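Local coordinates for putative oxidoreductase (Mycobacterium avium, PDB 3QHA) that probably oxidises a hydroxy acid with a nicotinamide cofactor bound to its Rossmann domain, as a member of the 3-hydroxyisobutyrate dehydrogenase family, at the interface of chains A and B. Numbering follows the deposited sequence. Chains: chain A/B, Putative oxidoreductase.

Three patches sample the two-fold symmetric interface of the two chains, which the structure alone does not show to be the biological dimer; each has a chain-swapped twin. The C-alpha centres of contact 1 and contact 3 lie about 16 Å apart; contact 2 is about 24 Å from either. Helices 176-204 and 209-223 contribute to all. In contact 1 chain B adds the end of 3-10 helix 226-229 and the loop after it; contact 2 is methionine packing, chiefly between the two copies of helix 176-204; contact 3 carries charge and ties helix 209-223 to the partner's probable substrate-binding loop. If biological, the pairing may support the active site.

Contact 1: the interface of chains A and B. Residues chain A 196, 199-200, 203, 209; chain B 229-230, 232, 234-235.
A:Met199 lies against B:Met235 and B:Met230, a sulfur-rich contact between a helix of one chain and a loop of the other. Its CB rests on B:Met235 SD at 3.6 Å. One bond further, CG meets the methyl CE of B:Met230 at 3.7 Å. The sulfur SD then passes beside the B:Met230 backbone, 3.8 Å from CA, and the chain bends at its last torsion (chi3 70°), which brings the terminal CE back to 3.7 Å from B:Met235 SD and over toward CB of B:Arg232. The B:Met235 sulfur is thus held in the crook of the bent A:Met199, the two side chains crossing at about a right angle; it also sits over one face of the B:Arg232 guanidinium, offset toward the rim. Beside this apolar core, the carboxylate of A:Glu203 reaches out on an extended chain and accepts a hydrogen bond from the backbone, B:Met235 N to OE1, 2.8 Å. The N-H arrives on the syn side, 20° out of the carboxylate plane, in a bent bond (139° at H). A:Leu209 closes the flank with CD1 against B:Asn234 CA. Chain A presents the end of helix 176-204 and the start of helix 209-223; chain B presents the 3-10 turn 226-229 and the loop that follows it.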
# COMPACT_ATOMS: atom_id res chain seq x y z
N CYS A 196 -5.04 10.91 -1.31
CA CYS A 196 -5.52 12.19 -1.84
C CYS A 196 -5.24 13.34 -0.86
O CYS A 196 -4.87 14.43 -1.27
CB CYS A 196 -7.02 12.11 -2.18
SG CYS A 196 -7.40 10.94 -3.52
N MET A 199 -1.68 14.26 -1.22
CA MET A 199 -1.51 15.03 -2.46
C MET A 199 -1.92 16.49 -2.28
O MET A 199 -1.28 17.39 -2.83
CB MET A 199 -2.31 14.39 -3.60
CG MET A 199 -1.82 13.02 -4.03
SD MET A 199 -3.02 12.10 -5.03
CE MET A 199 -3.01 13.04 -6.56
N LYS A 200 -3.00 16.73 -1.53
CA LYS A 200 -3.44 18.09 -1.24
C LYS A 200 -2.36 18.84 -0.45
O LYS A 200 -2.09 20.01 -0.72
CB LYS A 200 -4.76 18.09 -0.46
N GLU A 203 0.75 19.56 -2.73
CA GLU A 203 0.45 20.64 -3.67
C GLU A 203 0.53 22.01 -3.00
O GLU A 203 1.09 22.95 -3.56
CB GLU A 203 -0.93 20.44 -4.30
CG GLU A 203 -1.41 21.59 -5.18
CD GLU A 203 -2.69 21.25 -5.92
OE1 GLU A 203 -2.61 20.57 -6.96
OE2 GLU A 203 -3.77 21.65 -5.46
N LEU A 209 3.45 16.33 -7.51
CA LEU A 209 2.61 15.24 -7.00
C LEU A 209 2.91 13.90 -7.69
O LEU A 209 2.80 12.84 -7.07
CB LEU A 209 1.12 15.57 -7.17
CG LEU A 209 0.65 16.92 -6.61
CD1 LEU A 209 -0.86 17.05 -6.76
CD2 LEU A 209 1.07 17.08 -5.16
N ILE B 229 -3.37 5.45 -6.87
CA ILE B 229 -4.32 6.55 -7.09
C ILE B 229 -3.61 7.90 -7.24
O ILE B 229 -4.26 8.90 -7.58
CB ILE B 229 -5.37 6.61 -5.94
CG1 ILE B 229 -6.72 7.09 -6.47
CG2 ILE B 229 -4.88 7.50 -4.80
CD1 ILE B 229 -7.41 6.08 -7.37
N MET B 230 -2.30 7.93 -7.01
CA MET B 230 -1.54 9.18 -7.03
C MET B 230 -0.93 9.39 -8.41
O MET B 230 0.28 9.29 -8.60
CB MET B 230 -0.46 9.17 -5.94
CG MET B 230 -0.99 8.82 -4.55
SD MET B 230 0.29 8.67 -3.29
CE MET B 230 0.60 10.39 -2.91
N ARG B 232 -2.07 12.14 -10.58
CA ARG B 232 -2.57 13.45 -11.02
C ARG B 232 -1.53 14.56 -10.85
O ARG B 232 -0.79 14.58 -9.87
CB ARG B 232 -3.82 13.82 -10.24
CG ARG B 232 -5.04 12.96 -10.54
CD ARG B 232 -6.30 13.66 -10.06
NE ARG B 232 -6.63 13.35 -8.68
CZ ARG B 232 -7.35 14.12 -7.86
NH1 ARG B 232 -7.58 13.71 -6.63
NH2 ARG B 232 -7.83 15.30 -8.26
N ASN B 234 -2.30 17.80 -10.48
CA ASN B 234 -2.84 18.78 -9.55
C ASN B 234 -4.15 18.26 -8.96
O ASN B 234 -4.65 17.23 -9.40
CB ASN B 234 -3.07 20.11 -10.27
CG ASN B 234 -3.97 19.97 -11.49
OD1 ASN B 234 -5.13 19.57 -11.37
ND2 ASN B 234 -3.44 20.30 -12.66
N MET B 235 -4.71 18.98 -7.99
CA MET B 235 -5.92 18.50 -7.30
C MET B 235 -7.22 19.12 -7.82
O MET B 235 -8.23 19.15 -7.10
CB MET B 235 -5.77 18.70 -5.79
CG MET B 235 -4.61 17.91 -5.19
SD MET B 235 -4.71 16.15 -5.58
CE MET B 235 -6.02 15.63 -4.46

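Contact 2: the interface of chains A and B. Residues chain A 183, 186-187; chain B 197-198, 201-202, 212, 262, 273, 276.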
# COMPACT_ATOMS: atom_id res chain seq x y z
N ALA A 183 -13.49 -5.95 4.96
CA ALA A 183 -12.37 -5.50 5.76
C ALA A 183 -11.20 -5.10 4.85
O ALA A 183 -10.62 -4.02 5.02
CB ALA A 183 -11.93 -6.58 6.74
N MET A 186 -12.08 -1.89 2.80
CA MET A 186 -12.17 -0.71 3.65
C MET A 186 -10.78 -0.09 3.81
O MET A 186 -10.63 1.13 3.78
CB MET A 186 -12.76 -1.06 5.02
CG MET A 186 -12.85 0.12 5.99
SD MET A 186 -13.60 -0.33 7.56
CE MET A 186 -12.30 -1.33 8.27
N LEU A 187 -9.78 -0.95 3.98
CA LEU A 187 -8.39 -0.51 4.00
C LEU A 187 -8.00 0.15 2.67
O LEU A 187 -7.47 1.26 2.66
CB LEU A 187 -7.44 -1.67 4.32
CG LEU A 187 -5.94 -1.35 4.22
CD1 LEU A 187 -5.58 -0.15 5.08
CD2 LEU A 187 -5.10 -2.56 4.61
N GLU B 197 -7.54 -0.53 12.05
CA GLU B 197 -9.00 -0.45 12.09
C GLU B 197 -9.64 -1.61 11.32
O GLU B 197 -10.62 -2.20 11.77
CB GLU B 197 -9.46 0.91 11.54
CG GLU B 197 -10.97 1.10 11.53
CD GLU B 197 -11.37 2.53 11.21
OE1 GLU B 197 -11.15 3.43 12.05
OE2 GLU B 197 -11.93 2.75 10.12
N ALA B 198 -9.06 -1.94 10.16
CA ALA B 198 -9.51 -3.09 9.37
C ALA B 198 -9.34 -4.40 10.14
O ALA B 198 -10.22 -5.26 10.10
CB ALA B 198 -8.76 -3.16 8.05
N LEU B 201 -12.07 -4.73 12.74
CA LEU B 201 -13.31 -5.16 12.10
C LEU B 201 -13.29 -6.66 11.80
O LEU B 201 -14.23 -7.38 12.12
CB LEU B 201 -13.52 -4.40 10.79
CG LEU B 201 -14.84 -4.66 10.06
CD1 LEU B 201 -16.03 -4.30 10.95
CD2 LEU B 201 -14.89 -3.89 8.75
N ALA B 202 -12.20 -7.12 11.17
CA ALA B 202 -12.06 -8.52 10.78
C ALA B 202 -12.22 -9.44 11.99
O ALA B 202 -12.89 -10.47 11.91
CB ALA B 202 -10.71 -8.74 10.12
N LEU B 212 -6.01 -12.34 6.37
CA LEU B 212 -6.31 -10.98 5.92
C LEU B 212 -5.03 -10.25 5.51
O LEU B 212 -5.00 -9.58 4.48
CB LEU B 212 -7.04 -10.18 7.00
CG LEU B 212 -7.29 -8.70 6.69
CD1 LEU B 212 -8.12 -8.53 5.42
CD2 LEU B 212 -7.95 -7.99 7.87
N ALA B 262 -18.97 -1.84 4.59
CA ALA B 262 -18.03 -2.02 5.70
C ALA B 262 -18.54 -1.32 6.96
O ALA B 262 -18.42 -1.86 8.06
CB ALA B 262 -16.65 -1.51 5.33
N LEU B 273 -15.69 2.59 13.47
CA LEU B 273 -14.81 2.69 12.30
C LEU B 273 -14.67 4.15 11.85
O LEU B 273 -15.08 4.50 10.74
CB LEU B 273 -15.38 1.84 11.16
CG LEU B 273 -15.56 0.35 11.43
CD1 LEU B 273 -16.31 -0.32 10.28
CD2 LEU B 273 -14.21 -0.33 11.66
N ALA B 276 -12.77 5.04 8.52
CA ALA B 276 -13.62 4.62 7.40
C ALA B 276 -14.79 5.58 7.15
O ALA B 276 -15.13 5.86 6.00
CB ALA B 276 -14.13 3.21 7.62
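Helix 176-204 of chain A packs on the same helix of chain B, with helices 245-268 and 274-286 of chain B and B:Leu273, in the loop just before helix 274-286, walling in the end of the contact. These are helices of the C-terminal half typical of the 3-hydroxyisobutyrate dehydrogenase family. A:Met186 makes most of the contact from chain A. Its CG stands anti to the backbone N (chi1 178°) and the chain runs straight out to the sulfur, pushing the tip into chain B before it bends at chi3 (71°). CB faces the methyl of B:Ala262 at 3.9 Å. The sulfur SD lies 3.6 Å from B:Ala276 CB and 3.8 Å from B:Leu273 CD1. Turned by the bend, CE presses on the backbone of the partner helix, 3.5 Å from B:Ala198 CA, which is a tight contact, and touches B:Leu201 CD2 at 3.7 Å. The small alanines let the thioether come close to the helix surfaces, while B:Leu201 and B:Leu273 meet it obliquely with their branched ends. One turn back, A:Ala183 lies beside B:Ala198, whose CB is 3.7 Å from A:Ala183 O. No polar bond crosses this patch. Within chain B, the carboxylate of B:Glu197 accepts the B:Ala276 backbone N-H at OE2 (2.9 Å) through its syn lone pair, tying the start of helix 274-286 to helix 176-204, which probably helps to position B:Ala276.

Contact 3: the interface of chains A and B. Residues chain A 215-216, 218-220, 223; chain B 132-133, 144, 146, 184.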
# COMPACT_ATOMS: atom_id res chain seq x y z
N VAL A 215 7.49 7.85 -5.68
CA VAL A 215 8.17 7.45 -4.45
C VAL A 215 7.32 6.46 -3.66
O VAL A 215 7.81 5.41 -3.23
CB VAL A 215 8.53 8.67 -3.56
CG1 VAL A 215 9.03 8.23 -2.20
CG2 VAL A 215 9.57 9.54 -4.25
N VAL A 216 6.04 6.78 -3.51
CA VAL A 216 5.10 5.93 -2.77
C VAL A 216 5.01 4.53 -3.37
O VAL A 216 5.14 3.53 -2.65
CB VAL A 216 3.69 6.56 -2.74
CG1 VAL A 216 2.66 5.56 -2.22
CG2 VAL A 216 3.68 7.84 -1.90
N HIS A 218 7.08 3.00 -5.55
CA HIS A 218 8.38 2.31 -5.47
C HIS A 218 8.65 1.75 -4.08
O HIS A 218 9.05 0.60 -3.95
CB HIS A 218 9.53 3.25 -5.85
CG HIS A 218 10.88 2.61 -5.81
ND1 HIS A 218 11.36 1.82 -6.83
CD2 HIS A 218 11.85 2.63 -4.86
CE1 HIS A 218 12.57 1.38 -6.52
NE2 HIS A 218 12.89 1.87 -5.33
N THR A 219 8.41 2.56 -3.05
CA THR A 219 8.74 2.16 -1.68
C THR A 219 7.77 1.11 -1.13
O THR A 219 8.19 0.24 -0.35
CB THR A 219 8.82 3.38 -0.74
OG1 THR A 219 7.61 4.15 -0.84
CG2 THR A 219 9.99 4.25 -1.13
N ASP A 220 6.51 1.16 -1.54
CA ASP A 220 5.52 0.15 -1.15
C ASP A 220 5.78 -1.21 -1.80
O ASP A 220 5.40 -2.24 -1.25
CB ASP A 220 4.09 0.60 -1.46
CG ASP A 220 3.54 1.59 -0.45
OD1 ASP A 220 4.11 1.71 0.66
OD2 ASP A 220 2.52 2.23 -0.76
N THR A 223 8.60 -2.34 0.57
CA THR A 223 8.19 -2.62 1.96
C THR A 223 6.94 -3.49 2.10
O THR A 223 6.72 -4.08 3.16
CB THR A 223 7.94 -1.31 2.74
OG1 THR A 223 6.79 -0.64 2.21
CG2 THR A 223 9.15 -0.40 2.65
N SER B 132 13.43 6.35 1.92
CA SER B 132 12.25 5.48 2.01
C SER B 132 12.48 4.38 0.96
O SER B 132 13.10 4.67 -0.07
CB SER B 132 11.00 6.30 1.65
OG SER B 132 9.80 5.53 1.72
N GLY B 133 12.09 3.12 1.16
CA GLY B 133 11.72 2.54 2.44
C GLY B 133 12.41 1.19 2.64
O GLY B 133 12.26 0.27 1.83
N ALA B 144 14.48 4.93 -2.29
CA ALA B 144 13.99 6.19 -2.83
C ALA B 144 14.57 7.28 -1.94
O ALA B 144 14.68 7.11 -0.73
CB ALA B 144 12.48 6.23 -2.81
N MET B 146 14.35 11.77 -1.54
CA MET B 146 13.68 12.99 -1.95
C MET B 146 14.55 14.15 -1.49
O MET B 146 14.69 14.39 -0.29
CB MET B 146 12.31 13.07 -1.30
CG MET B 146 11.35 11.99 -1.79
SD MET B 146 10.11 11.59 -0.55
CE MET B 146 11.06 10.56 0.56
N ARG B 184 4.73 11.94 2.29
CA ARG B 184 4.85 10.51 2.04
C ARG B 184 4.57 9.69 3.30
O ARG B 184 3.82 8.72 3.26
CB ARG B 184 6.23 10.17 1.47
CG ARG B 184 6.34 8.77 0.91
CD ARG B 184 6.65 7.72 1.97
NE ARG B 184 6.54 6.37 1.43
CZ ARG B 184 5.41 5.68 1.29
NH1 ARG B 184 4.24 6.19 1.67
NH2 ARG B 184 5.45 4.46 0.77
O HOH W 1 1.79 4.00 1.52
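B:Ser132 and B:Gly133 belong to the Ser-Gly-Gly segment that binds substrate in the 3-hydroxyisobutyrate dehydrogenase family, and helix 209-223 of chain A packs on it. B:Arg184, from helix 176-204, reaches across beside this segment. Its CG is anti to the backbone N (chi1 -168°) and the chain turns at chi2, laying the guanidinium alongside the chain A helix with one face toward A:Val216 CA. The tip NH2 donates to the A:Thr219 hydroxyl OG1 at 2.7 Å, the oxygen tilted 24° from the guanidinium plane. The same NH2 makes a salt bridge to A:Asp220 OD1 at 3.1 Å, weak as a hydrogen bond, the carboxylate and guanidinium planes 56° apart. On the other branch, NH1 reaches a water (3.3 Å) that also contacts A:Asp220 OD2 at 3.0 Å; the carboxylate therefore meets the arginine both directly and through solvent. A:Thr219 OG1 is itself anchored to its own helix: it can donate to the backbone carbonyl A:Val215 O at 2.7 Å, or to A:Val216 O, where it sits well above the carbonyl plane. That leaves its oxygen to accept from the arginine. While OG1 meets B:Arg184, the methyl CG2 is turned toward the B:Ser132-B:Gly133 segment and B:Ala144, and packs on B:Ala144 CB at 3.6 Å. Further along strand 143-148, the sulfur of B:Met146 meets A:Val215 CG1 at 3.9 Å, while A:Thr223 lays its methyl against B:Gly133.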